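Local coordinates for DNA sulfur modification protein DndE (Escherichia coli, PDB 4LRV), which takes part in the phosphorothioation of DNA, the sulfur modification of its backbone, and probably acts by binding DNA, at residues 36-46 against 77-85. Numbering follows the deposited sequence.
Sequences FFRSVESEFRY and VLKMLYPQL
The Phe36 ring meets Leu78 obliquely, its CZ 3.8 Å from Leu78 CG, and carries Val40 CG2 over one face and Phe37 CE1 in plane at its edge. On the Phe37 ring, Phe36 CD2 lies over one face toward the rim, while Val77 CG2 comes to the edge. These groups join the C-terminal end of helix 28-40, the second helix of what is, consistent with the family, a ribbon-helix-helix unit, to that of helix 71-81; the short segments run in the same general direction, inclined by 27°, their axes coming no closer than 12.6 Å, a wide spacing bridged by side chains. With CG anti to the backbone N (chi1 -176°), the Phe36 ring extends toward helix 71-81, and it also meets Trp94 and His97 of helix 87-103. Val40 CG1 and Val77 CG1 touch tip to tip at 3.7 Å, and Val40 CG2 reaches Leu81 CD1 at 3.5 Å; Val40 also packs on Leu76, and Val77 on Ala73, of the second subunit. Past the helix ends, Tyr46 N donates to Tyr82 OH over 2.8 Å (N-H...O 148°), although the hydroxyl's position is less certain, and Tyr46 O lies at the Tyr82 ring edge, near CE1. A phenylalanine in place of Tyr82 would probably leave Tyr46 N without this acceptor and the extended chain at 45-46 less firmly held against the turn that begins at Tyr82. The Tyr46 ring has Tyr82 CE1 at its edge and, obliquely, Leu85 CD1 4.0 Å from Tyr46 CD1; its own hydroxyl bonds to Asp51. Leu81 crosses Arg45 at about a right angle, with Leu81 CD1 over one guanidinium face and Leu81 CD2 3.4 Å from Arg45 NE. The guanidinium is steadied from its own loop: Arg45 NH1 donates to Ser42 O and, nearly in the guanidinium plane, to Phe44 O at 2.7 Å.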
loop_
_atom_site.group_PDB
_atom_site.type_symbol
_atom_site.label_atom_id
_atom_site.label_comp_id
_atom_site.label_asym_id
_atom_site.label_seq_id
_atom_site.Cartn_x
_atom_site.Cartn_y
_atom_site.Cartn_z
ATOM N N PHE A 36 14.580 9.278 -11.153
ATOM C CA PHE A 36 16.001 9.179 -10.818
ATOM C C PHE A 36 16.630 7.882 -11.330
ATOM O O PHE A 36 17.658 7.916 -12.010
ATOM C CB PHE A 36 16.237 9.320 -9.304
ATOM C CG PHE A 36 17.695 9.321 -8.913
ATOM C CD1 PHE A 36 18.477 10.449 -9.097
ATOM C CD2 PHE A 36 18.286 8.184 -8.366
ATOM C CE1 PHE A 36 19.822 10.452 -8.749
ATOM C CE2 PHE A 36 19.641 8.177 -8.010
ATOM C CZ PHE A 36 20.405 9.318 -8.208
ATOM N N PHE A 37 16.017 6.744 -11.005
ATOM C CA PHE A 37 16.607 5.451 -11.377
ATOM C C PHE A 37 16.507 5.102 -12.862
ATOM O O PHE A 37 17.354 4.377 -13.371
ATOM C CB PHE A 37 16.101 4.306 -10.496
ATOM C CG PHE A 37 16.625 4.356 -9.091
ATOM C CD1 PHE A 37 17.992 4.313 -8.846
ATOM C CD2 PHE A 37 15.756 4.467 -8.016
ATOM C CE1 PHE A 37 18.491 4.384 -7.559
ATOM C CE2 PHE A 37 16.239 4.534 -6.717
ATOM C CZ PHE A 37 17.615 4.490 -6.485
ATOM N N ARG A 38 15.503 5.614 -13.566
ATOM C CA ARG A 38 15.441 5.321 -14.984
ATOM C C ARG A 38 16.452 6.206 -15.711
ATOM O O ARG A 38 16.989 5.849 -16.750
ATOM C CB ARG A 38 14.005 5.416 -15.543
ATOM C CG ARG A 38 13.598 6.738 -16.170
ATOM C CD ARG A 38 12.377 6.558 -17.079
ATOM N NE ARG A 38 11.209 6.042 -16.361
ATOM C CZ ARG A 38 10.217 6.795 -15.876
ATOM N NH1 ARG A 38 10.230 8.118 -16.018
ATOM N NH2 ARG A 38 9.199 6.220 -15.234
ATOM N N SER A 39 16.738 7.352 -15.123
ATOM C CA SER A 39 17.747 8.241 -15.652
ATOM C C SER A 39 19.149 7.667 -15.430
ATOM O O SER A 39 19.981 7.598 -16.336
ATOM C CB SER A 39 17.618 9.585 -14.969
ATOM O OG SER A 39 18.532 10.491 -15.512
ATOM N N VAL A 40 19.392 7.238 -14.206
ATOM C CA VAL A 40 20.708 6.797 -13.775
ATOM C C VAL A 40 21.163 5.459 -14.405
ATOM O O VAL A 40 22.361 5.209 -14.517
ATOM C CB VAL A 40 20.748 6.825 -12.236
ATOM C CG1 VAL A 40 21.224 5.531 -11.623
ATOM C CG2 VAL A 40 21.490 8.063 -11.748
ATOM N N GLU A 41 20.219 4.620 -14.837
ATOM C CA GLU A 41 20.572 3.411 -15.595
ATOM C C GLU A 41 20.716 3.648 -17.107
ATOM O O GLU A 41 20.819 2.700 -17.869
ATOM C CB GLU A 41 19.595 2.260 -15.312
ATOM C CG GLU A 41 18.205 2.386 -15.962
ATOM C CD GLU A 41 17.249 1.269 -15.524
ATOM O OE1 GLU A 41 17.726 0.226 -15.024
ATOM O OE2 GLU A 41 16.016 1.430 -15.659
ATOM N N SER A 42 20.743 4.908 -17.526
ATOM C CA SER A 42 20.957 5.262 -18.927
ATOM C C SER A 42 22.261 6.046 -19.111
ATOM O O SER A 42 23.187 5.915 -18.318
ATOM C CB SER A 42 19.761 6.048 -19.482
ATOM O OG SER A 42 19.640 7.324 -18.862
ATOM N N GLU A 43 22.316 6.867 -20.157
ATOM C CA GLU A 43 23.551 7.543 -20.585
ATOM C C GLU A 43 23.673 8.934 -20.005
ATOM O O GLU A 43 24.770 9.487 -19.927
ATOM C CB GLU A 43 23.581 7.658 -22.098
ATOM C CG GLU A 43 23.194 6.385 -22.811
ATOM C CD GLU A 43 22.051 6.585 -23.785
ATOM O OE1 GLU A 43 21.112 5.768 -23.730
ATOM O OE2 GLU A 43 22.079 7.554 -24.589
ATOM N N PHE A 44 22.552 9.511 -19.603
ATOM C CA PHE A 44 22.594 10.835 -19.031
ATOM C C PHE A 44 23.521 10.877 -17.812
ATOM O O PHE A 44 23.556 9.944 -17.022
ATOM C CB PHE A 44 21.192 11.323 -18.663
ATOM C CG PHE A 44 21.186 12.672 -18.022
ATOM C CD1 PHE A 44 21.104 13.818 -18.797
ATOM C CD2 PHE A 44 21.302 12.799 -16.639
ATOM C CE1 PHE A 44 21.113 15.073 -18.208
ATOM C CE2 PHE A 44 21.321 14.043 -16.043
ATOM C CZ PHE A 44 21.226 15.187 -16.830
ATOM N N ARG A 45 24.288 11.960 -17.703
ATOM C CA ARG A 45 25.139 12.219 -16.555
ATOM C C ARG A 45 25.197 13.715 -16.310
ATOM O O ARG A 45 25.395 14.511 -17.238
ATOM C CB ARG A 45 26.559 11.693 -16.768
ATOM C CG ARG A 45 26.738 10.179 -16.699
ATOM C CD ARG A 45 26.446 9.628 -15.316
ATOM N NE ARG A 45 26.660 8.184 -15.258
ATOM C CZ ARG A 45 25.779 7.263 -15.650
ATOM N NH1 ARG A 45 24.601 7.618 -16.150
ATOM N NH2 ARG A 45 26.082 5.975 -15.555
ATOM N N TYR A 46 25.020 14.097 -15.055
ATOM C CA TYR A 46 25.216 15.472 -14.660
ATOM C C TYR A 46 26.690 15.865 -14.793
ATOM O O TYR A 46 27.585 15.050 -14.588
ATOM C CB TYR A 46 24.735 15.690 -13.223
ATOM C CG TYR A 46 25.014 17.080 -12.701
ATOM C CD1 TYR A 46 26.196 17.362 -12.021
ATOM C CD2 TYR A 46 24.107 18.115 -12.907
ATOM C CE1 TYR A 46 26.461 18.634 -11.545
ATOM C CE2 TYR A 46 24.367 19.400 -12.436
ATOM C CZ TYR A 46 25.542 19.650 -11.751
ATOM O OH TYR A 46 25.816 20.915 -11.277
ATOM N N VAL A 77 24.374 5.485 -5.016
ATOM C CA VAL A 77 24.495 5.751 -6.438
ATOM C C VAL A 77 25.127 7.130 -6.687
ATOM O O VAL A 77 26.080 7.256 -7.456
ATOM C CB VAL A 77 23.141 5.641 -7.140
ATOM C CG1 VAL A 77 23.257 6.115 -8.580
ATOM C CG2 VAL A 77 22.649 4.209 -7.085
ATOM N N LEU A 78 24.607 8.150 -6.013
ATOM C CA LEU A 78 25.138 9.506 -6.156
ATOM C C LEU A 78 26.615 9.602 -5.760
ATOM O O LEU A 78 27.394 10.333 -6.377
ATOM C CB LEU A 78 24.299 10.509 -5.352
ATOM C CG LEU A 78 23.030 10.977 -6.051
ATOM C CD1 LEU A 78 22.139 11.731 -5.072
ATOM C CD2 LEU A 78 23.358 11.840 -7.278
ATOM N N LYS A 79 26.999 8.867 -4.728
ATOM C CA LYS A 79 28.371 8.925 -4.270
ATOM C C LYS A 79 29.287 8.314 -5.332
ATOM O O LYS A 79 30.338 8.875 -5.643
ATOM C CB LYS A 79 28.507 8.209 -2.929
ATOM C CG LYS A 79 29.881 8.267 -2.312
ATOM C CD LYS A 79 29.925 7.383 -1.085
ATOM C CE LYS A 79 30.947 7.873 -0.074
ATOM N NZ LYS A 79 30.623 9.260 0.400
HETATM N N MSE A 80 28.871 7.188 -5.904
HETATM C CA MSE A 80 29.677 6.496 -6.913
HETATM C C MSE A 80 29.723 7.222 -8.260
HETATM O O MSE A 80 30.756 7.217 -8.930
HETATM C CB MSE A 80 29.200 5.055 -7.110
HETATM C CG MSE A 80 29.358 4.194 -5.884
HETATM SE SE MSE A 80 28.954 2.306 -6.199
HETATM C CE MSE A 80 30.283 1.939 -7.576
ATOM N N LEU A 81 28.606 7.826 -8.663
ATOM C CA LEU A 81 28.571 8.549 -9.929
ATOM C C LEU A 81 29.230 9.901 -9.815
ATOM O O LEU A 81 29.748 10.399 -10.809
ATOM C CB LEU A 81 27.144 8.730 -10.452
ATOM C CG LEU A 81 26.320 7.513 -10.877
ATOM C CD1 LEU A 81 24.896 7.954 -11.128
ATOM C CD2 LEU A 81 26.899 6.873 -12.110
ATOM N N TYR A 82 29.230 10.476 -8.609
ATOM C CA TYR A 82 29.675 11.860 -8.393
ATOM C C TYR A 82 30.660 12.059 -7.214
ATOM O O TYR A 82 30.450 12.908 -6.341
ATOM C CB TYR A 82 28.445 12.780 -8.296
ATOM C CG TYR A 82 27.570 12.660 -9.523
ATOM C CD1 TYR A 82 27.964 13.226 -10.732
ATOM C CD2 TYR A 82 26.385 11.932 -9.495
ATOM C CE1 TYR A 82 27.189 13.097 -11.875
ATOM C CE2 TYR A 82 25.610 11.782 -10.638
ATOM C CZ TYR A 82 26.017 12.375 -11.819
ATOM O OH TYR A 82 25.270 12.247 -12.961
ATOM N N PRO A 83 31.774 11.306 -7.221
ATOM C CA PRO A 83 32.689 11.256 -6.067
ATOM C C PRO A 83 33.286 12.608 -5.679
ATOM O O PRO A 83 33.522 12.871 -4.481
ATOM C CB PRO A 83 33.795 10.284 -6.520
ATOM C CG PRO A 83 33.704 10.225 -8.018
ATOM C CD PRO A 83 32.248 10.483 -8.352
ATOM N N GLN A 84 33.506 13.462 -6.677
ATOM C CA GLN A 84 34.176 14.746 -6.457
ATOM C C GLN A 84 33.242 15.920 -6.149
ATOM O O GLN A 84 33.715 17.012 -5.847
ATOM C CB GLN A 84 35.098 15.099 -7.645
ATOM C CG GLN A 84 36.346 14.227 -7.768
ATOM C CD GLN A 84 37.240 14.284 -6.531
ATOM O OE1 GLN A 84 37.484 13.269 -5.885
ATOM N NE2 GLN A 84 37.733 15.473 -6.205
ATOM N N LEU A 85 31.933 15.704 -6.214
ATOM C CA LEU A 85 30.981 16.807 -6.039
ATOM C C LEU A 85 30.718 17.124 -4.565
ATOM O O LEU A 85 30.707 16.227 -3.717
ATOM C CB LEU A 85 29.665 16.519 -6.773
ATOM C CG LEU A 85 29.719 16.340 -8.297
ATOM C CD1 LEU A 85 28.319 16.165 -8.899
ATOM C CD2 LEU A 85 30.403 17.518 -8.928
#